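Local atomic coordinates of putative metalloprotease II (Bacteroides fragilis, PDB entry 4ON1), a protein that probably cleaves proteins outside the cell as a zinc-dependent metalloendopeptidase related to fragilysin. Residues K59-V64 with Q223-T228; I84-S89 with A93-Q98; T161-N166 with S325-Y330; D289-W292 with T297-Y300. All blocks are in the same frame, centred on the assembly; numbering follows the deposited sequence.

Contact 1: residues K59-V64 with Q223-T228; sequences KAIHGV and QIQAVT
Thr228 and Val64 reach toward each other tip to tip, and the threonine is the side chain to follow. Its CB sits 4.4 Å from Val64 CG1. From there the two branches part, with chi1 at -61°. OG1 lies beside the threonine's own backbone N, and this turns it back along helix 217-230 to donate to Ile224 O at 2.9 Å. The hydroxyl approaches 40° out of that carbonyl plane; the same oxygen also accepts from Thr228 N. Tyr244 OH is a further hydrogen-bond partner of OG1, and the polar branch is thus held although Val64 CG1 stands 3.9 Å from it. CG2, trans to the backbone N, points out from the helix and carries the apolar part: it is 3.6 Å from Val64 CG1 and 4.3 Å from Ile61 CG2. One turn earlier, Gln225 is the other helix residue involved. Ile61 CD1, at the end of an extended side chain, comes obliquely against its amide end. Leu75, on strand 71-78, touches Ile61, Gln225 and Thr228. The contact thus joins an irregular part of strand 52-68, in the fragilysin-type N-terminal domain, to the flank of helix 217-230, whose place in the chain between strands 201-209 and 240-248 is consistent with the backing helix of metzincin catalytic domains.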
loop_
_atom_site.group_PDB
_atom_site.type_symbol
_atom_site.label_atom_id
_atom_site.label_comp_id
_atom_site.label_asym_id
_atom_site.label_seq_id
_atom_site.Cartn_x
_atom_site.Cartn_y
_atom_site.Cartn_z
ATOM N N LYS A 59 16.221 5.476 -5.833
ATOM C CA LYS A 59 16.463 6.581 -4.920
ATOM C C LYS A 59 15.316 6.698 -3.942
ATOM O O LYS A 59 14.232 6.140 -4.157
ATOM C CB LYS A 59 16.644 7.903 -5.662
ATOM C CG LYS A 59 15.416 8.368 -6.392
ATOM C CD LYS A 59 15.636 9.744 -7.012
ATOM C CE LYS A 59 16.873 9.772 -7.893
ATOM N NZ LYS A 59 17.031 11.075 -8.605
ATOM N N ALA A 60 15.569 7.416 -2.855
ATOM C CA ALA A 60 14.549 7.671 -1.853
ATOM C C ALA A 60 13.426 8.515 -2.443
ATOM O O ALA A 60 13.669 9.385 -3.275
ATOM C CB ALA A 60 15.158 8.367 -0.647
ATOM N N ILE A 61 12.199 8.255 -2.008
ATOM C CA ILE A 61 11.038 9.029 -2.454
ATOM C C ILE A 61 10.797 10.199 -1.518
ATOM O O ILE A 61 10.694 10.017 -0.302
ATOM C CB ILE A 61 9.761 8.175 -2.510
ATOM C CG1 ILE A 61 9.941 7.024 -3.500
ATOM C CG2 ILE A 61 8.559 9.036 -2.904
ATOM C CD1 ILE A 61 8.730 6.125 -3.601
ATOM N N HIS A 62 10.702 11.399 -2.081
ATOM C CA HIS A 62 10.483 12.601 -1.279
ATOM C C HIS A 62 9.024 13.058 -1.355
ATOM O O HIS A 62 8.289 12.653 -2.251
ATOM C CB HIS A 62 11.423 13.712 -1.754
ATOM C CG HIS A 62 12.866 13.312 -1.750
ATOM N ND1 HIS A 62 13.558 13.020 -0.594
ATOM C CD2 HIS A 62 13.741 13.130 -2.768
ATOM C CE1 HIS A 62 14.800 12.685 -0.899
ATOM N NE2 HIS A 62 14.937 12.744 -2.212
ATOM N N GLY A 63 8.593 13.872 -0.397
ATOM C CA GLY A 63 7.222 14.352 -0.384
ATOM C C GLY A 63 6.289 13.445 0.400
ATOM O O GLY A 63 5.088 13.713 0.488
ATOM N N VAL A 64 6.827 12.358 0.952
ATOM C CA VAL A 64 6.016 11.443 1.749
ATOM C C VAL A 64 6.682 11.095 3.068
ATOM O O VAL A 64 7.897 10.944 3.148
ATOM C CB VAL A 64 5.698 10.129 1.000
ATOM C CG1 VAL A 64 4.718 10.395 -0.127
ATOM C CG2 VAL A 64 6.966 9.502 0.467
ATOM N N GLN A 223 0.888 -1.308 0.535
ATOM C CA GLN A 223 -0.321 -0.614 0.084
ATOM C C GLN A 223 -0.084 0.893 -0.020
ATOM O O GLN A 223 -0.564 1.548 -0.948
ATOM C CB GLN A 223 -1.490 -0.874 1.032
ATOM C CG GLN A 223 -1.970 -2.327 1.099
ATOM C CD GLN A 223 -2.946 -2.665 -0.011
ATOM O OE1 GLN A 223 -3.574 -1.777 -0.586
ATOM N NE2 GLN A 223 -3.103 -3.953 -0.296
ATOM N N ILE A 224 0.657 1.427 0.948
ATOM C CA ILE A 224 0.981 2.850 1.003
ATOM C C ILE A 224 1.833 3.273 -0.185
ATOM O O ILE A 224 1.659 4.359 -0.741
ATOM C CB ILE A 224 1.736 3.200 2.300
ATOM C CG1 ILE A 224 0.781 3.232 3.492
ATOM C CG2 ILE A 224 2.449 4.524 2.173
ATOM C CD1 ILE A 224 1.519 3.302 4.829
ATOM N N GLN A 225 2.770 2.409 -0.555
ATOM C CA GLN A 225 3.632 2.657 -1.695
ATOM C C GLN A 225 2.795 2.865 -2.961
ATOM O O GLN A 225 3.048 3.780 -3.745
ATOM C CB GLN A 225 4.603 1.492 -1.866
ATOM C CG GLN A 225 5.510 1.593 -3.061
ATOM C CD GLN A 225 6.903 2.004 -2.670
ATOM O OE1 GLN A 225 7.700 1.193 -2.175
ATOM N NE2 GLN A 225 7.210 3.278 -2.875
ATOM N N ALA A 226 1.787 2.018 -3.141
ATOM C CA ALA A 226 0.874 2.151 -4.275
ATOM C C ALA A 226 0.071 3.455 -4.217
ATOM O O ALA A 226 -0.106 4.118 -5.242
ATOM C CB ALA A 226 -0.053 0.957 -4.343
ATOM N N VAL A 227 -0.396 3.835 -3.026
ATOM C CA VAL A 227 -1.076 5.118 -2.882
ATOM C C VAL A 227 -0.153 6.230 -3.339
ATOM O O VAL A 227 -0.547 7.103 -4.115
ATOM C CB VAL A 227 -1.490 5.418 -1.434
ATOM C CG1 VAL A 227 -2.205 6.768 -1.368
ATOM C CG2 VAL A 227 -2.382 4.311 -0.882
ATOM N N THR A 228 1.089 6.161 -2.868
ATOM C CA THR A 228 2.096 7.176 -3.157
ATOM C C THR A 228 2.369 7.272 -4.654
ATOM O O THR A 228 2.512 8.365 -5.202
ATOM C CB THR A 228 3.396 6.886 -2.384
ATOM O OG1 THR A 228 3.117 6.907 -0.973
ATOM C CG2 THR A 228 4.456 7.923 -2.697
#

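Contact 2: residues I84-S89 with A93-Q98; sequences INAILS and ATIRLQ
A beta hairpin pairs Asn85 with Arg96 and Ile87 with Thr94 as its hydrogen-bonded antiparallel positions, segments 84-88 and 93-98 running at 173° to each other. The Asn85-Arg96 pair is the straighter: Arg96 N gives to Asn85 O at 2.7 Å with 175° at the hydrogen, and the return bond from Asn85 N to Arg96 O is 2.8 Å. Ile87 N to Thr94 O, 2.9 Å, and Thr94 N to Ile87 O, 3.0 Å, are more bent. Ala86 and Ile95 form the non-hydrogen-bonded pair between them. Within the N-terminal domain this hairpin is the middle of an antiparallel meander, with strand 71-78 flanking one arm and strand 102-109 the other. Side chains alternate between two faces. On one, Ile84 lies alongside Leu97, CD1 to CD2 3.7 Å, while its CD1 also meets Ile95 CG2, the two isoleucines crossing at a slant; Leu88, Ala93 and Ile95 reach helix 28-35 from this face. On the other, Ile87 and Thr94 lie alongside. Chi1 of 70° places Thr94 OG1 between its own N and carbonyl carbon, where it touches Ile87 CB at 3.3 Å. Asn85 and Arg96 share that face, which looks onto helix 217-230 through Gln225 and Ser222. A water sits 3.1 Å from Asn85 OD1, near Arg96 O as well, while the arginine's guanidinium leads away to a salt bridge with Asp105.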
loop_
_atom_site.group_PDB
_atom_site.type_symbol
_atom_site.label_atom_id
_atom_site.label_comp_id
_atom_site.label_asym_id
_atom_site.label_seq_id
_atom_site.Cartn_x
_atom_site.Cartn_y
_atom_site.Cartn_z
ATOM N N ILE A 84 11.113 -0.603 -10.136
ATOM C CA ILE A 84 11.386 -1.241 -8.854
ATOM C C ILE A 84 10.971 -0.324 -7.695
ATOM O O ILE A 84 11.080 0.896 -7.797
ATOM C CB ILE A 84 12.888 -1.626 -8.749
ATOM C CG1 ILE A 84 13.246 -2.143 -7.353
ATOM C CG2 ILE A 84 13.770 -0.452 -9.109
ATOM C CD1 ILE A 84 14.653 -2.701 -7.261
ATOM N N ASN A 85 10.481 -0.918 -6.610
ATOM C CA ASN A 85 10.183 -0.195 -5.380
ATOM C C ASN A 85 10.812 -0.920 -4.210
ATOM O O ASN A 85 11.023 -2.131 -4.275
ATOM C CB ASN A 85 8.671 -0.070 -5.142
ATOM C CG ASN A 85 8.000 0.898 -6.102
ATOM O OD1 ASN A 85 7.206 0.496 -6.955
ATOM N ND2 ASN A 85 8.324 2.179 -5.970
ATOM N N ALA A 86 11.092 -0.185 -3.136
ATOM C CA ALA A 86 11.594 -0.791 -1.911
ATOM C C ALA A 86 11.067 -0.037 -0.714
ATOM O O ALA A 86 10.656 1.121 -0.824
ATOM C CB ALA A 86 13.129 -0.816 -1.895
ATOM N N ILE A 87 11.060 -0.720 0.424
ATOM C CA ILE A 87 10.608 -0.153 1.685
ATOM C C ILE A 87 11.625 -0.450 2.773
ATOM O O ILE A 87 12.076 -1.584 2.884
ATOM C CB ILE A 87 9.236 -0.733 2.079
ATOM C CG1 ILE A 87 8.220 -0.474 0.957
ATOM C CG2 ILE A 87 8.751 -0.134 3.386
ATOM C CD1 ILE A 87 6.892 -1.164 1.161
ATOM N N LEU A 88 11.995 0.557 3.565
ATOM C CA LEU A 88 12.865 0.320 4.712
ATOM C C LEU A 88 12.180 0.709 6.004
ATOM O O LEU A 88 11.900 1.881 6.241
ATOM C CB LEU A 88 14.188 1.087 4.597
ATOM C CG LEU A 88 15.054 0.959 5.863
ATOM C CD1 LEU A 88 15.399 -0.499 6.175
ATOM C CD2 LEU A 88 16.322 1.783 5.743
ATOM N N SER A 89 11.907 -0.294 6.829
ATOM C CA SER A 89 11.419 -0.071 8.181
ATOM C C SER A 89 12.479 -0.547 9.150
ATOM O O SER A 89 13.380 -1.288 8.763
ATOM C CB SER A 89 10.106 -0.819 8.411
ATOM O OG SER A 89 9.839 -0.985 9.792
ATOM N N ALA A 93 12.138 -5.010 5.731
ATOM C CA ALA A 93 12.410 -4.297 4.492
ATOM C C ALA A 93 11.869 -5.120 3.348
ATOM O O ALA A 93 11.707 -6.338 3.476
ATOM C CB ALA A 93 13.907 -4.035 4.312
ATOM N N THR A 94 11.550 -4.456 2.242
ATOM C CA THR A 94 11.012 -5.155 1.082
ATOM C C THR A 94 11.582 -4.578 -0.193
ATOM O O THR A 94 12.003 -3.427 -0.228
ATOM C CB THR A 94 9.465 -5.054 0.983
ATOM O OG1 THR A 94 9.097 -3.709 0.658
ATOM C CG2 THR A 94 8.794 -5.479 2.285
ATOM N N ILE A 95 11.569 -5.392 -1.239
ATOM C CA ILE A 95 11.838 -4.960 -2.594
ATOM C C ILE A 95 10.742 -5.529 -3.464
ATOM O O ILE A 95 10.381 -6.698 -3.323
ATOM C CB ILE A 95 13.200 -5.453 -3.135
ATOM C CG1 ILE A 95 14.363 -4.911 -2.311
ATOM C CG2 ILE A 95 13.381 -5.022 -4.586
ATOM C CD1 ILE A 95 15.706 -5.137 -2.984
ATOM N N ARG A 96 10.192 -4.698 -4.340
ATOM C CA ARG A 96 9.215 -5.164 -5.308
ATOM C C ARG A 96 9.732 -4.857 -6.699
ATOM O O ARG A 96 10.089 -3.713 -6.993
ATOM C CB ARG A 96 7.848 -4.507 -5.071
ATOM C CG ARG A 96 6.795 -4.923 -6.076
ATOM C CD ARG A 96 5.427 -4.388 -5.711
ATOM N NE ARG A 96 4.888 -5.052 -4.530
ATOM C CZ ARG A 96 3.674 -4.838 -4.041
ATOM N NH1 ARG A 96 2.860 -3.979 -4.638
ATOM N NH2 ARG A 96 3.272 -5.491 -2.959
ATOM N N LEU A 97 9.796 -5.873 -7.553
ATOM C CA LEU A 97 10.227 -5.638 -8.921
ATOM C C LEU A 97 9.680 -6.676 -9.894
ATOM O O LEU A 97 9.029 -7.644 -9.494
ATOM C CB LEU A 97 11.755 -5.592 -8.988
ATOM C CG LEU A 97 12.555 -6.625 -8.196
ATOM C CD1 LEU A 97 12.438 -8.000 -8.808
ATOM C CD2 LEU A 97 14.013 -6.212 -8.114
ATOM N N GLN A 98 9.947 -6.459 -11.176
ATOM C CA GLN A 98 9.472 -7.363 -12.210
ATOM C C GLN A 98 10.500 -8.439 -12.533
ATOM O O GLN A 98 11.661 -8.139 -12.813
ATOM C CB GLN A 98 9.116 -6.579 -13.473
ATOM C CG GLN A 98 8.080 -5.490 -13.238
ATOM C CD GLN A 98 6.685 -5.925 -13.645
ATOM O OE1 GLN A 98 6.400 -7.119 -13.756
ATOM N NE2 GLN A 98 5.805 -4.954 -13.870
HETATM O O HOH W 1 7.792 -2.207 -8.412
#

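Contact 3: residues T161-N166 with S325-Y330; sequences TKAIGN and SSSHPY
Ile164 does the close packing here, its CD1 lying 3.9 Å from Pro329 CG and equally near Pro329 CD. The two side chains slant across one another. With chi1 at -67°, CG1 stands beside the backbone N and swings toward the loop, where it meets Ser327 O at 3.6 Å. Pro329 CG also sits 3.9 Å above the centre of the Tyr330 ring, so the proline meets both. The loop is stiffened from within: residues Ser325 to His328 make a type I turn closed by His328 N to Ser325 O at 2.8 Å, and Ser325 OG accepts from Ser327 N in an ST turn. Beside this, the Ala163 side is looser, its CB 4.4 Å from Ser327 OG. That hydroxyl finds its hydrogen bond with Tyr126 OH instead. Farther along, where helix 160-165 ends, Gly165 and Asn166 face solvent, and Asn166 is poorly ordered. Short helix 160-165, which follows strand 153-159, is thereby set against the connection between strand 319-323 and helix 331-340, the helix bearing the zinc ligands His334 and His338; helix 112-126 covers it through Tyr126, while Pro358 touches Ile164.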
loop_
_atom_site.group_PDB
_atom_site.type_symbol
_atom_site.label_atom_id
_atom_site.label_comp_id
_atom_site.label_asym_id
_atom_site.label_seq_id
_atom_site.Cartn_x
_atom_site.Cartn_y
_atom_site.Cartn_z
ATOM N N THR A 161 1.812 -11.383 -9.045
ATOM C CA THR A 161 1.060 -11.626 -10.263
ATOM C C THR A 161 0.355 -12.979 -10.219
ATOM O O THR A 161 -0.819 -13.086 -10.569
ATOM C CB THR A 161 1.974 -11.538 -11.486
ATOM O OG1 THR A 161 2.526 -10.216 -11.556
ATOM C CG2 THR A 161 1.199 -11.843 -12.764
ATOM N N LYS A 162 1.072 -14.008 -9.778
ATOM C CA LYS A 162 0.484 -15.333 -9.617
ATOM C C LYS A 162 -0.632 -15.327 -8.582
ATOM O O LYS A 162 -1.716 -15.857 -8.826
ATOM C CB LYS A 162 1.550 -16.348 -9.210
ATOM C CG LYS A 162 1.921 -17.349 -10.286
ATOM C CD LYS A 162 2.995 -16.826 -11.212
ATOM C CE LYS A 162 3.702 -17.977 -11.921
ATOM N NZ LYS A 162 4.444 -18.849 -10.959
ATOM N N ALA A 163 -0.361 -14.715 -7.429
ATOM C CA ALA A 163 -1.335 -14.636 -6.342
ATOM C C ALA A 163 -2.631 -13.958 -6.780
ATOM O O ALA A 163 -3.727 -14.393 -6.420
ATOM C CB ALA A 163 -0.741 -13.909 -5.158
ATOM N N ILE A 164 -2.496 -12.887 -7.551
ATOM C CA ILE A 164 -3.651 -12.187 -8.093
ATOM C C ILE A 164 -4.409 -13.090 -9.070
ATOM O O ILE A 164 -5.639 -13.143 -9.053
ATOM C CB ILE A 164 -3.244 -10.880 -8.803
ATOM C CG1 ILE A 164 -2.690 -9.866 -7.802
ATOM C CG2 ILE A 164 -4.430 -10.271 -9.532
ATOM C CD1 ILE A 164 -2.246 -8.569 -8.458
ATOM N N GLY A 165 -3.670 -13.802 -9.917
ATOM C CA GLY A 165 -4.276 -14.658 -10.928
ATOM C C GLY A 165 -5.130 -15.790 -10.382
ATOM O O GLY A 165 -5.992 -16.322 -11.087
ATOM N N ASN A 166 -4.895 -16.158 -9.126
ATOM C CA ASN A 166 -5.654 -17.224 -8.479
ATOM C C ASN A 166 -6.866 -16.709 -7.695
ATOM O O ASN A 166 -7.595 -17.489 -7.083
ATOM C CB ASN A 166 -4.746 -18.044 -7.562
ATOM C CG ASN A 166 -3.908 -19.053 -8.325
ATOM O OD1 ASN A 166 -3.399 -18.765 -9.410
ATOM N ND2 ASN A 166 -3.778 -20.254 -7.770
ATOM N N SER A 325 -4.329 -7.292 2.055
ATOM C CA SER A 325 -3.834 -8.538 1.472
ATOM C C SER A 325 -3.009 -8.309 0.204
ATOM O O SER A 325 -3.372 -7.499 -0.652
ATOM C CB SER A 325 -5.008 -9.476 1.159
ATOM O OG SER A 325 -4.566 -10.577 0.388
ATOM N N SER A 326 -1.897 -9.036 0.104
ATOM C CA SER A 326 -1.029 -9.035 -1.076
ATOM C C SER A 326 -1.769 -9.387 -2.364
ATOM O O SER A 326 -1.355 -8.994 -3.450
ATOM C CB SER A 326 0.121 -10.033 -0.879
ATOM O OG SER A 326 0.839 -9.767 0.314
ATOM N N SER A 327 -2.849 -10.153 -2.231
ATOM C CA SER A 327 -3.700 -10.520 -3.358
ATOM C C SER A 327 -4.454 -9.321 -3.900
ATOM O O SER A 327 -4.969 -9.363 -5.012
ATOM C CB SER A 327 -4.690 -11.610 -2.956
ATOM O OG SER A 327 -4.003 -12.745 -2.465
ATOM N N HIS A 328 -4.556 -8.271 -3.089
ATOM C CA HIS A 328 -5.250 -7.050 -3.497
ATOM C C HIS A 328 -4.386 -5.823 -3.248
ATOM O O HIS A 328 -4.729 -4.966 -2.423
ATOM C CB HIS A 328 -6.576 -6.928 -2.748
ATOM C CG HIS A 328 -7.482 -8.097 -2.956
ATOM N ND1 HIS A 328 -8.286 -8.226 -4.070
ATOM C CD2 HIS A 328 -7.705 -9.201 -2.203
ATOM C CE1 HIS A 328 -8.968 -9.352 -3.990
ATOM N NE2 HIS A 328 -8.636 -9.962 -2.866
ATOM N N PRO A 329 -3.262 -5.728 -3.972
ATOM C CA PRO A 329 -2.191 -4.785 -3.625
ATOM C C PRO A 329 -2.521 -3.301 -3.804
ATOM O O PRO A 329 -1.787 -2.481 -3.261
ATOM C CB PRO A 329 -1.057 -5.193 -4.573
ATOM C CG PRO A 329 -1.770 -5.760 -5.782
ATOM C CD PRO A 329 -2.965 -6.490 -5.203
ATOM N N TYR A 330 -3.569 -2.947 -4.541
ATOM C CA TYR A 330 -3.808 -1.535 -4.831
ATOM C C TYR A 330 -5.135 -1.047 -4.257
ATOM O O TYR A 330 -5.627 0.023 -4.628
ATOM C CB TYR A 330 -3.770 -1.296 -6.344
ATOM C CG TYR A 330 -2.518 -1.829 -6.997
ATOM C CD1 TYR A 330 -1.282 -1.701 -6.373
ATOM C CD2 TYR A 330 -2.576 -2.491 -8.215
ATOM C CE1 TYR A 330 -0.131 -2.199 -6.956
ATOM C CE2 TYR A 330 -1.434 -2.995 -8.809
ATOM C CZ TYR A 330 -0.216 -2.841 -8.175
ATOM O OH TYR A 330 0.924 -3.333 -8.756
#

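Contact 4: residues D289-W292 with T297-Y300; sequences DGTW and TFGY
The indole of Trp292 turns its edge to the opposite segment, with Phe298 O in the ring plane 3.6 Å from CZ3, while Arg288 makes a cation-pi contact with the ring. The Phe298 ring is also met at its edge, where Thr291 CG2 lies near the plane, 3.9 Å from CD1. Elsewhere that ring meets His328, the planes about 30° apart, and Tyr356 edge-to-face. Between the aromatic groups runs a pair of backbone bonds. Trp292 N points almost dead straight (178°) at Thr297 O, 2.9 Å away and in its carbonyl plane. Thr297 N returns to Trp292 O at 3.0 Å, but from 40° out of the plane. Together they make a single antiparallel bridge at the neck of a short loop leading into strand 299-301, which pairs antiparallel with strand 319-323, as the edge strand bordering the active-site cleft does in metzincins. The side chain of Thr297 is about 6 Å from that of the zinc ligand Asp176, and that of Phe298 about 8 Å from the side chain of His334. Thr291 CB lies 3.2 Å from Thr297 O, close beside the approaching Trp292 N. Trp292 CB and Thr297 CB stand 4.0 Å apart across the bridge.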
loop_
_atom_site.group_PDB
_atom_site.type_symbol
_atom_site.label_atom_id
_atom_site.label_comp_id
_atom_site.label_asym_id
_atom_site.label_seq_id
_atom_site.Cartn_x
_atom_site.Cartn_y
_atom_site.Cartn_z
ATOM N N ASP A 289 -6.475 -7.824 7.206
ATOM C CA ASP A 289 -5.911 -8.673 6.170
ATOM C C ASP A 289 -7.011 -9.251 5.283
ATOM O O ASP A 289 -6.811 -9.447 4.087
ATOM C CB ASP A 289 -5.088 -9.804 6.767
ATOM C CG ASP A 289 -4.427 -10.640 5.704
ATOM O OD1 ASP A 289 -4.836 -11.801 5.517
ATOM O OD2 ASP A 289 -3.517 -10.122 5.031
ATOM N N GLY A 290 -8.169 -9.518 5.882
ATOM C CA GLY A 290 -9.267 -10.163 5.192
ATOM C C GLY A 290 -10.142 -9.235 4.371
ATOM O O GLY A 290 -9.703 -8.184 3.908
ATOM N N THR A 291 -11.394 -9.639 4.188
ATOM C CA THR A 291 -12.329 -8.905 3.349
ATOM C C THR A 291 -13.668 -8.736 4.046
ATOM O O THR A 291 -13.836 -9.145 5.192
ATOM C CB THR A 291 -12.573 -9.626 2.020
ATOM O OG1 THR A 291 -13.014 -10.963 2.290
ATOM C CG2 THR A 291 -11.304 -9.654 1.179
ATOM N N TRP A 292 -14.624 -8.141 3.339
ATOM C CA TRP A 292 -15.977 -8.000 3.852
ATOM C C TRP A 292 -16.971 -8.701 2.939
ATOM O O TRP A 292 -16.619 -9.112 1.828
ATOM C CB TRP A 292 -16.351 -6.525 4.011
ATOM C CG TRP A 292 -15.559 -5.845 5.075
ATOM C CD1 TRP A 292 -15.913 -5.687 6.384
ATOM C CD2 TRP A 292 -14.258 -5.260 4.935
ATOM N NE1 TRP A 292 -14.917 -5.031 7.065
ATOM C CE2 TRP A 292 -13.890 -4.759 6.199
ATOM C CE3 TRP A 292 -13.374 -5.109 3.863
ATOM C CZ2 TRP A 292 -12.676 -4.108 6.417
ATOM C CZ3 TRP A 292 -12.171 -4.467 4.082
ATOM C CH2 TRP A 292 -11.833 -3.971 5.349
ATOM N N THR A 297 -16.203 -8.068 -0.957
ATOM C CA THR A 297 -15.792 -6.666 -0.837
ATOM C C THR A 297 -14.362 -6.505 -0.328
ATOM O O THR A 297 -14.014 -7.023 0.732
ATOM C CB THR A 297 -16.749 -5.890 0.096
ATOM O OG1 THR A 297 -18.057 -5.855 -0.490
ATOM C CG2 THR A 297 -16.264 -4.455 0.296
ATOM N N PHE A 298 -13.545 -5.764 -1.072
ATOM C CA PHE A 298 -12.136 -5.607 -0.716
ATOM C C PHE A 298 -11.874 -4.285 -0.011
ATOM O O PHE A 298 -10.891 -4.136 0.715
ATOM C CB PHE A 298 -11.253 -5.693 -1.963
ATOM C CG PHE A 298 -11.598 -6.837 -2.869
ATOM C CD1 PHE A 298 -11.909 -8.082 -2.346
ATOM C CD2 PHE A 298 -11.609 -6.666 -4.243
ATOM C CE1 PHE A 298 -12.234 -9.141 -3.182
ATOM C CE2 PHE A 298 -11.929 -7.717 -5.085
ATOM C CZ PHE A 298 -12.243 -8.957 -4.549
ATOM N N GLY A 299 -12.755 -3.322 -0.243
ATOM C CA GLY A 299 -12.616 -1.997 0.326
ATOM C C GLY A 299 -13.917 -1.248 0.146
ATOM O O GLY A 299 -14.755 -1.643 -0.663
ATOM N N TYR A 300 -14.101 -0.178 0.908
ATOM C CA TYR A 300 -15.326 0.606 0.826
ATOM C C TYR A 300 -15.078 2.008 1.348
ATOM O O TYR A 300 -14.559 2.179 2.449
ATOM C CB TYR A 300 -16.456 -0.069 1.611
ATOM C CG TYR A 300 -17.803 0.616 1.471
ATOM C CD1 TYR A 300 -18.593 0.429 0.347
ATOM C CD2 TYR A 300 -18.283 1.441 2.478
ATOM C CE1 TYR A 300 -19.823 1.054 0.228
ATOM C CE2 TYR A 300 -19.498 2.070 2.373
ATOM C CZ TYR A 300 -20.268 1.873 1.249
ATOM O OH TYR A 300 -21.487 2.500 1.164
#

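Overall arrangement
Reading from the N terminus, residues 59-64 open the long loop of contact 1, and the hairpin of contact 2 forms wholly inside it. Helix residues 161-166 then open contact 3 before 223-228 closes contact 1, so these two cross along the chain. Contact 4, a short local closure, nests inside the loop that 325-330 finally completes. Contacts 1 and 3 each tie the N-terminal domain to the catalytic part, whereas contacts 2 and 4 stay within one part each, about 24 Å apart between centres. Helix 217-230 links several of them: Gln225 packs on Asn85 of contact 2 and Gln223 bonds to His328 of contact 3, where Ser325 CB in turn packs on Asp289 O of contact 4.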